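Local structure of uridylate kinase (Bacillus anthracis, 2JJX) at residues 163-174 / 218-226. The protein phosphorylates UMP to UDP at the expense of ATP in pyrimidine nucleotide biosynthesis, and probably responds to nucleotides bound at an allosteric site. Sequence-based numbering, arbitrary orientation.
Sequences DAILVAKQGVDG and LPAHVFNFD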
loop_
_atom_site.group_PDB
_atom_site.type_symbol
_atom_site.label_atom_id
_atom_site.label_comp_id
_atom_site.label_asym_id
_atom_site.label_seq_id
_atom_site.Cartn_x
_atom_site.Cartn_y
_atom_site.Cartn_z
ATOM N N ASP A 163 -15.059 27.289 -8.740
ATOM C CA ASP A 163 -15.449 28.489 -9.468
ATOM C C ASP A 163 -14.440 29.622 -9.224
ATOM O O ASP A 163 -14.371 30.595 -9.983
ATOM C CB ASP A 163 -16.813 28.954 -8.965
ATOM C CG ASP A 163 -17.967 28.210 -9.616
ATOM O OD1 ASP A 163 -17.760 27.582 -10.676
ATOM O OD2 ASP A 163 -19.101 28.306 -9.106
ATOM N N ALA A 164 -13.731 29.541 -8.102
ATOM C CA ALA A 164 -12.779 30.566 -7.708
ATOM C C ALA A 164 -11.851 30.035 -6.610
ATOM O O ALA A 164 -12.169 29.047 -5.962
ATOM C CB ALA A 164 -13.506 31.784 -7.250
ATOM N N ILE A 165 -10.689 30.662 -6.438
ATOM C CA ILE A 165 -9.797 30.311 -5.346
ATOM C C ILE A 165 -9.658 31.546 -4.484
ATOM O O ILE A 165 -9.283 32.600 -4.968
ATOM C CB ILE A 165 -8.427 29.770 -5.774
ATOM C CG1 ILE A 165 -7.656 29.353 -4.530
ATOM C CG2 ILE A 165 -7.610 30.833 -6.419
ATOM C CD1 ILE A 165 -6.189 29.119 -4.772
ATOM N N LEU A 166 -10.061 31.453 -3.226
ATOM C CA LEU A 166 -9.947 32.595 -2.344
ATOM C C LEU A 166 -8.677 32.413 -1.536
ATOM O O LEU A 166 -8.507 31.423 -0.841
ATOM C CB LEU A 166 -11.187 32.721 -1.455
ATOM C CG LEU A 166 -12.541 32.423 -2.094
ATOM C CD1 LEU A 166 -13.472 32.002 -0.979
ATOM C CD2 LEU A 166 -13.084 33.636 -2.786
ATOM N N VAL A 167 -7.717 33.290 -1.783
ATOM C CA VAL A 167 -6.445 33.237 -1.097
ATOM C C VAL A 167 -6.409 34.223 0.067
ATOM O O VAL A 167 -6.255 35.437 -0.102
ATOM C CB VAL A 167 -5.296 33.369 -2.072
ATOM C CG1 VAL A 167 -5.822 33.596 -3.469
ATOM C CG2 VAL A 167 -4.336 34.460 -1.645
ATOM N N ALA A 168 -6.731 33.701 1.240
ATOM C CA ALA A 168 -6.769 34.513 2.440
ATOM C C ALA A 168 -5.389 34.989 2.902
ATOM O O ALA A 168 -4.479 34.197 3.135
ATOM C CB ALA A 168 -7.469 33.745 3.547
ATOM N N LYS A 169 -5.260 36.299 3.065
ATOM C CA LYS A 169 -4.032 36.924 3.548
ATOM C C LYS A 169 -4.331 37.488 4.935
ATOM O O LYS A 169 -5.498 37.746 5.276
ATOM C CB LYS A 169 -3.626 38.092 2.635
ATOM C CG LYS A 169 -2.742 37.714 1.450
ATOM C CD LYS A 169 -2.397 36.232 1.469
ATOM C CE LYS A 169 -1.136 35.948 0.657
ATOM N NZ LYS A 169 -1.009 36.917 -0.466
ATOM N N GLN A 170 -3.281 37.666 5.735
ATOM C CA GLN A 170 -3.421 38.290 7.044
ATOM C C GLN A 170 -2.741 39.658 7.046
ATOM O O GLN A 170 -1.590 39.799 6.627
ATOM C CB GLN A 170 -2.953 37.401 8.218
ATOM C CG GLN A 170 -1.878 36.365 7.935
ATOM C CD GLN A 170 -1.269 35.763 9.203
ATOM O OE1 GLN A 170 -1.919 35.685 10.252
ATOM N NE2 GLN A 170 -0.012 35.318 9.099
ATOM N N GLY A 171 -3.527 40.679 7.377
ATOM C CA GLY A 171 -3.073 42.058 7.451
ATOM C C GLY A 171 -3.238 42.936 6.219
ATOM O O GLY A 171 -3.672 44.089 6.333
ATOM N N VAL A 172 -2.859 42.400 5.059
ATOM C CA VAL A 172 -2.938 43.119 3.791
ATOM C C VAL A 172 -4.229 42.871 3.005
ATOM O O VAL A 172 -4.530 41.746 2.630
ATOM C CB VAL A 172 -1.703 42.839 2.947
ATOM C CG1 VAL A 172 -1.268 41.386 3.084
ATOM C CG2 VAL A 172 -1.976 43.189 1.507
ATOM N N ASP A 173 -5.020 43.921 2.806
ATOM C CA ASP A 173 -6.343 43.806 2.187
ATOM C C ASP A 173 -6.403 43.510 0.684
ATOM O O ASP A 173 -7.488 43.531 0.104
ATOM C CB ASP A 173 -7.225 45.020 2.542
ATOM C CG ASP A 173 -8.743 44.713 2.467
ATOM O OD1 ASP A 173 -9.544 45.467 3.071
ATOM O OD2 ASP A 173 -9.143 43.710 1.829
ATOM N N GLY A 174 -5.262 43.256 0.044
ATOM C CA GLY A 174 -5.238 42.988 -1.389
ATOM C C GLY A 174 -3.871 42.957 -2.069
ATOM O O GLY A 174 -2.863 42.560 -1.476
ATOM N N LEU A 218 -8.986 29.878 -13.674
ATOM C CA LEU A 218 -9.394 30.009 -12.278
ATOM C C LEU A 218 -9.223 31.448 -11.826
ATOM O O LEU A 218 -8.173 32.061 -11.970
ATOM C CB LEU A 218 -8.563 29.106 -11.355
ATOM C CG LEU A 218 -9.167 28.457 -10.091
ATOM C CD1 LEU A 218 -8.340 28.711 -8.853
ATOM C CD2 LEU A 218 -10.628 28.728 -9.841
ATOM N N PRO A 219 -10.267 32.001 -11.240
ATOM C CA PRO A 219 -10.111 33.367 -10.743
ATOM C C PRO A 219 -9.592 33.264 -9.302
ATOM O O PRO A 219 -9.900 32.311 -8.571
ATOM C CB PRO A 219 -11.546 33.925 -10.762
ATOM C CG PRO A 219 -12.458 32.766 -11.136
ATOM C CD PRO A 219 -11.590 31.723 -11.816
ATOM N N ALA A 220 -8.801 34.241 -8.879
ATOM C CA ALA A 220 -8.305 34.237 -7.513
ATOM C C ALA A 220 -8.713 35.501 -6.791
ATOM O O ALA A 220 -8.720 36.566 -7.384
ATOM C CB ALA A 220 -6.796 34.102 -7.494
ATOM N N HIS A 221 -8.949 35.399 -5.487
ATOM C CA HIS A 221 -9.234 36.568 -4.680
ATOM C C HIS A 221 -8.222 36.681 -3.563
ATOM O O HIS A 221 -8.031 35.743 -2.806
ATOM C CB HIS A 221 -10.643 36.502 -4.115
ATOM C CG HIS A 221 -11.708 36.706 -5.147
ATOM N ND1 HIS A 221 -12.262 37.941 -5.403
ATOM C CD2 HIS A 221 -12.330 35.835 -5.980
ATOM C CE1 HIS A 221 -13.164 37.825 -6.363
ATOM N NE2 HIS A 221 -13.231 36.556 -6.724
ATOM N N VAL A 222 -7.517 37.803 -3.505
ATOM C CA VAL A 222 -6.574 38.043 -2.421
ATOM C C VAL A 222 -7.209 39.100 -1.526
ATOM O O VAL A 222 -7.723 40.116 -2.000
ATOM C CB VAL A 222 -5.172 38.419 -2.951
ATOM C CG1 VAL A 222 -4.158 38.550 -1.806
ATOM C CG2 VAL A 222 -4.695 37.373 -3.963
ATOM N N PHE A 223 -7.299 38.800 -0.237
ATOM C CA PHE A 223 -8.029 39.685 0.659
ATOM C C PHE A 223 -7.620 39.467 2.093
ATOM O O PHE A 223 -6.896 38.527 2.390
ATOM C CB PHE A 223 -9.527 39.408 0.539
ATOM C CG PHE A 223 -9.910 37.990 0.882
ATOM C CD1 PHE A 223 -10.074 37.032 -0.109
ATOM C CD2 PHE A 223 -10.013 37.594 2.205
ATOM C CE1 PHE A 223 -10.347 35.724 0.228
ATOM C CE2 PHE A 223 -10.323 36.298 2.530
ATOM C CZ PHE A 223 -10.479 35.359 1.546
ATOM N N ASN A 224 -8.131 40.311 2.984
ATOM C CA ASN A 224 -7.811 40.245 4.418
ATOM C C ASN A 224 -8.672 39.225 5.164
ATOM O O ASN A 224 -9.800 39.532 5.552
ATOM C CB ASN A 224 -8.042 41.620 5.058
ATOM C CG ASN A 224 -7.045 41.927 6.162
ATOM O OD1 ASN A 224 -6.190 41.102 6.493
ATOM N ND2 ASN A 224 -7.129 43.131 6.717
ATOM N N PHE A 225 -8.139 38.036 5.418
ATOM C CA PHE A 225 -8.926 37.023 6.123
ATOM C C PHE A 225 -9.217 37.499 7.544
ATOM O O PHE A 225 -10.271 37.193 8.111
ATOM C CB PHE A 225 -8.160 35.700 6.182
ATOM C CG PHE A 225 -8.974 34.532 6.681
ATOM C CD1 PHE A 225 -9.900 33.907 5.857
ATOM C CD2 PHE A 225 -8.692 33.954 7.918
ATOM C CE1 PHE A 225 -10.567 32.751 6.285
ATOM C CE2 PHE A 225 -9.361 32.811 8.348
ATOM C CZ PHE A 225 -10.303 32.211 7.532
ATOM N N ASP A 226 -8.274 38.256 8.102
ATOM C CA ASP A 226 -8.357 38.759 9.466
ATOM C C ASP A 226 -9.525 39.697 9.719
ATOM O O ASP A 226 -9.798 40.028 10.869
ATOM C CB ASP A 226 -7.051 39.440 9.865
ATOM C CG ASP A 226 -5.887 38.468 9.972
ATOM O OD1 ASP A 226 -6.095 37.260 9.752
ATOM O OD2 ASP A 226 -4.763 38.929 10.272
#
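Ile165 through Lys169 pair in parallel with Ala220 through Asn224, the two strand axes inclined by 19°, and five backbone hydrogen bonds stitch them together, from Ile165 N to Pro219 O at 2.8 Å through to Phe225 N and Lys169 O at 2.7 Å. Alternation then sorts the side chains onto two faces. Leu166, Ala168, His221 and Phe223 share one of them, where the Phe223 ring turns back over the neighbouring strand: its CG sits between the backbone N and the carbonyl carbon (chi1 59°), which sets one ring face over Ala168. There Ala168 CA makes a CH-pi contact 4.2 Å from the centroid of the Phe223 ring, while Leu166 CB meets the ring edge at CE1 of Phe223, 3.5 Å away. Ala168 CB also touches Phe225 CB, just beyond the strand. In the amino acid kinase fold, a three-layer alpha/beta/alpha sandwich, this pair belongs to the central sheet: strand 14-19 flanks 164-169 on its other side, and helix 230-235 packs against His221 and Phe223. The imidazole of His221 lies alongside Leu166 and points the same way, its NE2 hydrogen-bonded to the hydroxyl of Tyr12. On the opposite face Val167 CG2 packs on Val222 CG2 at 3.7 Å, and Ile165 CG2 on Ala220 CB at 3.5 Å. The Lys169 chain is bent, with its CG against Val222 CG1, and its amine makes a weak hydrogen bond to the carbonyl of Val204. Beyond Lys169, Gly171 N gives a weak, bent hydrogen bond to OD1 of Asn224, the last residue of its strand, at 2.8 Å, tying the loop after Lys169 to the neighbouring strand.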